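Local coordinates for CHAD domain protein (PDB 6RN5) that probably binds polyphosphate through its helical CHAD fold and also binds copper ions, although its cellular role is not established, at residues F76-D81 against R229-A234; T20-A25 against V217-A222. One frame throughout, in Å; residues are numbered along the deposited sequence.

Contact 1 (F76-D81 against R229-A234); sequences FQSLLD and RPLATA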
ATOM      1  N   PHE A  76      10.499  30.838 -26.503  1.00 32.91           N
ATOM      2  CA  PHE A  76      10.562  32.088 -27.274  1.00 32.55           C
ATOM      3  C   PHE A  76      11.713  32.051 -28.246  1.00 30.92           C
ATOM      4  O   PHE A  76      12.232  33.086 -28.673  1.00 31.35           O
ATOM      5  CB  PHE A  76      10.685  33.317 -26.341  1.00 33.94           C
ATOM      6  CG  PHE A  76       9.569  33.435 -25.316  1.00 33.38           C
ATOM      7  CD1 PHE A  76       8.349  34.038 -25.642  1.00 36.85           C
ATOM      8  CD2 PHE A  76       9.744  32.974 -24.007  1.00 36.51           C
ATOM      9  CE1 PHE A  76       7.334  34.161 -24.675  1.00 38.10           C
ATOM     10  CE2 PHE A  76       8.727  33.088 -23.046  1.00 34.23           C
ATOM     11  CZ  PHE A  76       7.528  33.669 -23.378  1.00 33.67           C
ATOM     12  N   GLN A  77      12.070  30.836 -28.632  1.00 34.80           N
ATOM     13  CA  GLN A  77      13.178  30.610 -29.522  1.00 40.98           C
ATOM     14  C   GLN A  77      12.968  31.340 -30.822  1.00 38.35           C
ATOM     15  O   GLN A  77      13.926  31.810 -31.392  1.00 38.69           O
ATOM     16  CB  GLN A  77      13.380  29.125 -29.843  1.00 45.47           C
ATOM     17  CG  GLN A  77      14.684  28.893 -30.606  1.00 49.86           C
ATOM     18  CD  GLN A  77      15.141  27.447 -30.624  1.00 56.27           C
ATOM     19  OE1 GLN A  77      15.133  26.826 -31.675  1.00 55.46           O
ATOM     20  NE2 GLN A  77      15.547  26.901 -29.449  1.00 63.84           N
ATOM     21  N   SER A  78      11.725  31.457 -31.277  1.00 40.02           N
ATOM     22  CA  SER A  78      11.488  32.098 -32.584  1.00 41.28           C
ATOM     23  C   SER A  78      11.838  33.573 -32.565  1.00 40.16           C
ATOM     24  O   SER A  78      12.051  34.135 -33.607  1.00 38.13           O
ATOM     25  CB  SER A  78      10.030  31.913 -33.034  1.00 42.32           C
ATOM     26  OG  SER A  78       9.141  32.323 -32.026  1.00 39.30           O
ATOM     27  N   LEU A  79      11.883  34.216 -31.395  1.00 36.68           N
ATOM     28  CA  LEU A  79      12.256  35.640 -31.329  1.00 36.26           C
ATOM     29  C   LEU A  79      13.753  35.904 -31.104  1.00 35.23           C
ATOM     30  O   LEU A  79      14.136  37.038 -30.961  1.00 32.99           O
ATOM     31  CB  LEU A  79      11.422  36.362 -30.257  1.00 39.33           C
ATOM     32  CG  LEU A  79       9.919  36.319 -30.586  1.00 39.11           C
ATOM     33  CD1 LEU A  79       9.195  37.189 -29.608  1.00 41.79           C
ATOM     34  CD2 LEU A  79       9.630  36.806 -31.996  1.00 41.67           C
ATOM     35  N   LEU A  80      14.589  34.866 -31.135  1.00 36.34           N
ATOM     36  CA  LEU A  80      15.991  34.953 -30.723  1.00 38.63           C
ATOM     37  C   LEU A  80      16.849  34.258 -31.784  1.00 36.47           C
ATOM     38  O   LEU A  80      16.380  33.411 -32.474  1.00 40.93           O
ATOM     39  CB  LEU A  80      16.165  34.263 -29.361  1.00 34.59           C
ATOM     40  CG  LEU A  80      15.347  34.825 -28.187  1.00 36.94           C
ATOM     41  CD1 LEU A  80      15.125  33.848 -27.027  1.00 38.93           C
ATOM     42  CD2 LEU A  80      16.025  36.047 -27.633  1.00 35.74           C
ATOM     43  N   ASP A  81      18.109  34.622 -31.901  1.00 40.12           N
ATOM     44  CA  ASP A  81      19.051  33.915 -32.791  1.00 40.43           C
ATOM     45  C   ASP A  81      19.102  32.421 -32.521  1.00 44.33           C
ATOM     46  O   ASP A  81      19.405  31.987 -31.394  1.00 40.31           O
ATOM     47  CB  ASP A  81      20.429  34.514 -32.607  1.00 46.27           C
ATOM     48  CG  ASP A  81      21.465  33.894 -33.508  1.00 46.97           C
ATOM     49  OD1 ASP A  81      21.884  32.727 -33.328  1.00 53.06           O
ATOM     50  OD2 ASP A  81      21.905  34.620 -34.383  1.00 54.18           O
ATOM     51  N   ARG A 229       2.400  36.984 -26.415  1.00 34.95           N
ATOM     52  CA  ARG A 229       1.314  36.125 -25.949  1.00 38.22           C
ATOM     53  C   ARG A 229       1.022  34.869 -26.739  1.00 36.54           C
ATOM     54  O   ARG A 229       0.752  33.854 -26.156  1.00 32.41           O
ATOM     55  CB  ARG A 229       0.050  36.920 -25.734  1.00 38.90           C
ATOM     56  CG  ARG A 229       0.221  37.881 -24.555  1.00 43.06           C
ATOM     57  CD  ARG A 229      -0.880  38.929 -24.541  1.00 46.99           C
ATOM     58  NE  ARG A 229      -0.524  40.043 -25.416  1.00 54.03           N
ATOM     59  CZ  ARG A 229      -1.382  40.896 -25.970  1.00 61.66           C
ATOM     60  NH1 ARG A 229      -0.931  41.885 -26.743  1.00 61.57           N
ATOM     61  NH2 ARG A 229      -2.685  40.765 -25.774  1.00 65.62           N
ATOM     62  N   PRO A 230       1.095  34.925 -28.063  1.00 35.01           N
ATOM     63  CA  PRO A 230       0.876  33.714 -28.840  1.00 36.81           C
ATOM     64  C   PRO A 230       1.915  32.626 -28.531  1.00 35.51           C
ATOM     65  O   PRO A 230       1.590  31.436 -28.529  1.00 38.47           O
ATOM     66  CB  PRO A 230       1.018  34.201 -30.293  1.00 38.21           C
ATOM     67  CG  PRO A 230       0.768  35.662 -30.215  1.00 39.15           C
ATOM     68  CD  PRO A 230       1.373  36.078 -28.906  1.00 38.43           C
ATOM     69  N   LEU A 231       3.147  33.039 -28.254  1.00 34.27           N
ATOM     70  CA  LEU A 231       4.196  32.079 -27.851  1.00 35.41           C
ATOM     71  C   LEU A 231       3.946  31.430 -26.499  1.00 31.41           C
ATOM     72  O   LEU A 231       4.133  30.246 -26.361  1.00 32.86           O
ATOM     73  CB  LEU A 231       5.574  32.732 -27.875  1.00 33.39           C
ATOM     74  CG  LEU A 231       5.925  33.254 -29.271  1.00 37.22           C
ATOM     75  CD1 LEU A 231       7.286  33.930 -29.326  1.00 37.76           C
ATOM     76  CD2 LEU A 231       5.851  32.098 -30.272  1.00 37.84           C
ATOM     77  N   ALA A 232       3.541  32.224 -25.528  1.00 31.40           N
ATOM     78  CA  ALA A 232       3.133  31.735 -24.222  1.00 34.05           C
ATOM     79  C   ALA A 232       1.962  30.787 -24.324  1.00 34.83           C
ATOM     80  O   ALA A 232       1.950  29.764 -23.654  1.00 32.53           O
ATOM     81  CB  ALA A 232       2.768  32.893 -23.309  1.00 34.34           C
ATOM     82  N   THR A 233       0.985  31.151 -25.148  1.00 32.13           N
ATOM     83  CA  THR A 233      -0.197  30.303 -25.424  1.00 33.81           C
ATOM     84  C   THR A 233       0.170  28.984 -26.016  1.00 29.93           C
ATOM     85  O   THR A 233      -0.385  27.930 -25.637  1.00 31.64           O
ATOM     86  CB  THR A 233      -1.184  31.037 -26.381  1.00 34.26           C
ATOM     87  OG1 THR A 233      -1.662  32.187 -25.731  1.00 31.86           O
ATOM     88  CG2 THR A 233      -2.362  30.230 -26.729  1.00 35.57           C
ATOM     89  N   ALA A 234       1.096  29.014 -26.960  1.00 29.11           N
ATOM     90  CA  ALA A 234       1.596  27.760 -27.510  1.00 29.66           C
ATOM     91  C   ALA A 234       2.154  26.804 -26.390  1.00 34.01           C
ATOM     92  O   ALA A 234       2.004  25.558 -26.448  1.00 33.64           O
ATOM     93  CB  ALA A 234       2.684  28.069 -28.546  1.00 28.96           C
TER
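Phe76 and Leu231 bring the two backbones closest, their CA atoms 6.4 Å apart, where the 3-10 turn 77-79 that follows helix 56-75 faces the first turn and a half of helix 229-244. Leu231 carries the contact. Its side chain projects from the helix and meets Phe76, Ser78 and Leu79, the CD1 methyl touching all three while CB adds a second contact to the Phe76 ring. That CB lies 3.8 Å from CD1 of Phe76, and CE1 is only slightly farther from the same carbon. CG of Phe76 stands anti to its own carbonyl carbon, beside the backbone N (chi1 -57°), which starts the ring off in the direction of helix 229-244. The approach to the ring is oblique, and the next residue along, Ala232, comes near CE1 with its backbone N, 4.3 Å away. Further out, the CD1 methyl of Leu231 reaches Leu79, where CG lies at 3.8 Å and the CD1 methyl of Leu79 at a similar distance. The hydroxyl of Ser78 completes the set: its OG is 3.6 Å from Leu231 CD1 and almost as close to CD2, so both methyls of the leucine meet this oxygen. Leu79 N donates to Phe76 O (3.0 Å), closing the turn. Behind it, Leu24 of helix 21-42 touches both Phe76 and Leu79, while Ala290 and Ala293 of helix 274-295 also pack on Phe76. No hydrogen bond or salt bridge joins the two segments. Cohesion therefore rests on dispersion and on the apolar surface that Leu231 and Phe76 bury, with Leu79 adding a little; the exposed Ser78 marks the polar margin, its hydroxyl meeting Leu231 through methyl groups alone.

Contact 2 (T20-A25 against V217-A222); sequences TGDTLA and VPLTPA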
ATOM      1  N   THR A  20       6.035  42.500 -25.440  1.00 43.52           N
ATOM      2  CA  THR A  20       6.743  42.309 -26.714  1.00 46.96           C
ATOM      3  C   THR A  20       8.170  41.732 -26.543  1.00 50.37           C
ATOM      4  O   THR A  20       8.605  41.390 -25.419  1.00 44.12           O
ATOM      5  CB  THR A  20       6.850  43.641 -27.465  1.00 47.53           C
ATOM      6  OG1 THR A  20       7.650  44.531 -26.699  1.00 49.56           O
ATOM      7  CG2 THR A  20       5.457  44.259 -27.665  1.00 49.21           C
ATOM      8  N   GLY A  21       8.881  41.620 -27.668  1.00 45.06           N
ATOM      9  CA  GLY A  21      10.315  41.341 -27.653  1.00 47.34           C
ATOM     10  C   GLY A  21      11.085  42.078 -26.564  1.00 45.98           C
ATOM     11  O   GLY A  21      12.018  41.536 -25.958  1.00 44.59           O
ATOM     12  N   ASP A  22      10.721  43.320 -26.309  1.00 46.93           N
ATOM     13  CA  ASP A  22      11.481  44.101 -25.334  1.00 46.24           C
ATOM     14  C   ASP A  22      11.195  43.652 -23.931  1.00 40.64           C
ATOM     15  O   ASP A  22      12.062  43.741 -23.088  1.00 40.07           O
ATOM     16  CB  ASP A  22      11.214  45.590 -25.505  1.00 53.15           C
ATOM     17  CG  ASP A  22      11.684  46.098 -26.866  1.00 63.72           C
ATOM     18  OD1 ASP A  22      12.535  45.433 -27.517  1.00 72.90           O
ATOM     19  OD2 ASP A  22      11.178  47.152 -27.299  1.00 76.14           O
ATOM     20  N   THR A  23       9.971  43.185 -23.683  1.00 37.86           N
ATOM     21  CA  THR A  23       9.616  42.581 -22.409  1.00 39.09           C
ATOM     22  C   THR A  23      10.444  41.318 -22.209  1.00 35.39           C
ATOM     23  O   THR A  23      10.972  41.086 -21.121  1.00 31.27           O
ATOM     24  CB  THR A  23       8.121  42.210 -22.326  1.00 40.74           C
ATOM     25  OG1 THR A  23       7.344  43.299 -22.799  1.00 44.45           O
ATOM     26  CG2 THR A  23       7.671  41.895 -20.866  1.00 40.02           C
ATOM     27  N   LEU A  24      10.543  40.526 -23.271  1.00 31.98           N
ATOM     28  CA  LEU A  24      11.314  39.289 -23.272  1.00 32.58           C
ATOM     29  C   LEU A  24      12.782  39.577 -22.955  1.00 33.91           C
ATOM     30  O   LEU A  24      13.369  38.846 -22.185  1.00 37.67           O
ATOM     31  CB  LEU A  24      11.228  38.603 -24.636  1.00 32.33           C
ATOM     32  CG  LEU A  24      12.184  37.471 -24.959  1.00 32.74           C
ATOM     33  CD1 LEU A  24      11.987  36.338 -23.969  1.00 35.27           C
ATOM     34  CD2 LEU A  24      11.927  36.983 -26.389  1.00 33.10           C
ATOM     35  N   ALA A  25      13.367  40.601 -23.590  1.00 34.08           N
ATOM     36  CA  ALA A  25      14.747  40.989 -23.358  1.00 33.98           C
ATOM     37  C   ALA A  25      14.937  41.404 -21.903  1.00 34.82           C
ATOM     38  O   ALA A  25      15.953  41.057 -21.296  1.00 35.39           O
ATOM     39  CB  ALA A  25      15.157  42.127 -24.260  1.00 35.85           C
ATOM     40  N   VAL A 217      20.659  41.090 -25.572  1.00 37.05           N
ATOM     41  CA  VAL A 217      19.822  39.954 -25.920  1.00 35.35           C
ATOM     42  C   VAL A 217      19.761  39.860 -27.445  1.00 35.59           C
ATOM     43  O   VAL A 217      19.379  40.820 -28.079  1.00 37.64           O
ATOM     44  CB  VAL A 217      18.435  40.186 -25.360  1.00 34.53           C
ATOM     45  CG1 VAL A 217      17.540  39.005 -25.648  1.00 35.00           C
ATOM     46  CG2 VAL A 217      18.518  40.496 -23.848  1.00 36.42           C
ATOM     47  N   PRO A 218      20.102  38.709 -28.035  1.00 37.22           N
ATOM     48  CA  PRO A 218      20.047  38.587 -29.514  1.00 38.73           C
ATOM     49  C   PRO A 218      18.655  38.342 -30.068  1.00 36.24           C
ATOM     50  O   PRO A 218      18.340  37.250 -30.557  1.00 40.18           O
ATOM     51  CB  PRO A 218      20.982  37.397 -29.790  1.00 39.34           C
ATOM     52  CG  PRO A 218      20.853  36.557 -28.556  1.00 39.99           C
ATOM     53  CD  PRO A 218      20.708  37.512 -27.413  1.00 38.57           C
ATOM     54  N   LEU A 219      17.808  39.358 -29.945  1.00 39.72           N
ATOM     55  CA  LEU A 219      16.488  39.337 -30.555  1.00 39.10           C
ATOM     56  C   LEU A 219      16.577  39.262 -32.059  1.00 39.79           C
ATOM     57  O   LEU A 219      17.384  39.951 -32.656  1.00 41.23           O
ATOM     58  CB  LEU A 219      15.734  40.607 -30.193  1.00 40.47           C
ATOM     59  CG  LEU A 219      15.340  40.789 -28.705  1.00 42.58           C
ATOM     60  CD1 LEU A 219      14.633  42.108 -28.490  1.00 40.13           C
ATOM     61  CD2 LEU A 219      14.489  39.655 -28.145  1.00 42.69           C
ATOM     62  N   THR A 220      15.706  38.494 -32.701  1.00 42.65           N
ATOM     63  CA  THR A 220      15.601  38.549 -34.184  1.00 42.92           C
ATOM     64  C   THR A 220      15.096  39.932 -34.642  1.00 41.38           C
ATOM     65  O   THR A 220      14.518  40.659 -33.845  1.00 39.80           O
ATOM     66  CB  THR A 220      14.622  37.490 -34.747  1.00 44.27           C
ATOM     67  OG1 THR A 220      13.323  37.686 -34.169  1.00 48.33           O
ATOM     68  CG2 THR A 220      15.114  36.108 -34.453  1.00 47.39           C
ATOM     69  N   PRO A 221      15.263  40.281 -35.940  1.00 46.12           N
ATOM     70  CA  PRO A 221      14.865  41.633 -36.381  1.00 50.54           C
ATOM     71  C   PRO A 221      13.452  42.062 -36.001  1.00 51.93           C
ATOM     72  O   PRO A 221      13.255  43.176 -35.549  1.00 61.30           O
ATOM     73  CB  PRO A 221      15.005  41.558 -37.918  1.00 50.95           C
ATOM     74  CG  PRO A 221      16.071  40.544 -38.148  1.00 52.11           C
ATOM     75  CD  PRO A 221      15.951  39.537 -37.021  1.00 47.66           C
ATOM     76  N   ALA A 222      12.483  41.174 -36.158  1.00 59.49           N
ATOM     77  CA  ALA A 222      11.076  41.527 -35.949  1.00 61.69           C
ATOM     78  C   ALA A 222      10.653  41.497 -34.481  1.00 59.86           C
ATOM     79  O   ALA A 222       9.543  41.931 -34.166  1.00 58.59           O
ATOM     80  CB  ALA A 222      10.180  40.583 -36.761  1.00 61.98           C
TER
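A capping box, formed by Thr20 and Thr23, starts helix 21-42, and the first turns of this helix pack against the irregular loop 217-222, which begins with an inverse gamma turn centred on Pro218. Thr20 N donates to Thr23 OG1 at 3.1 Å, while Thr20 OG1 accepts a weak capping bond from Asp22 N. Across the contact, Leu219 stretches over the first helical turn. Its CD1 methyl lies 3.7 Å from Gly21 O, with CD2 nearly as close. The same CD2 comes within 4.1 Å of Leu24 CD2, the two leucine side chains running past each other in opposite directions. Ala25, one turn on from Gly21, packs against Val217. The valine has CG1 anti to its backbone N (chi1 -178°) and CG2 beside that N; CG2 is the branch that approaches the helix most closely, 3.8 Å from Ala25 CB and 3.7 Å from Ala25 O. An alanine in place of Val217 would keep CB but lose both methyls, which would probably open a gap beside the CB and carbonyl O of Ala25 and weaken the hold of the loop on the helix. The other branch, CG1, lies 4.1 Å from Ala25 CA.

In the fold
The centres of contacts 1 and 2 are 10 Å apart, on the same side of the chain's centre and away from the annotated copper and carbonate sites. Along the chain their segments alternate: 20-25, 76-81, 217-222, then 229-234. Contact 2 sets the start of helix 21-42 on loop 217-222, and contact 1 sets the turn between helices 56-75 and 82-120 on the start of helix 229-244. The two loops meet directly, with probable backbone hydrogen bonds from Thr220 N to Leu79 O (2.8 Å) and from Asp81 N to Pro218 O (3.0 Å), and Val217 touches Leu80. Sequence-distant parts of this all-helical protein are thus tied together.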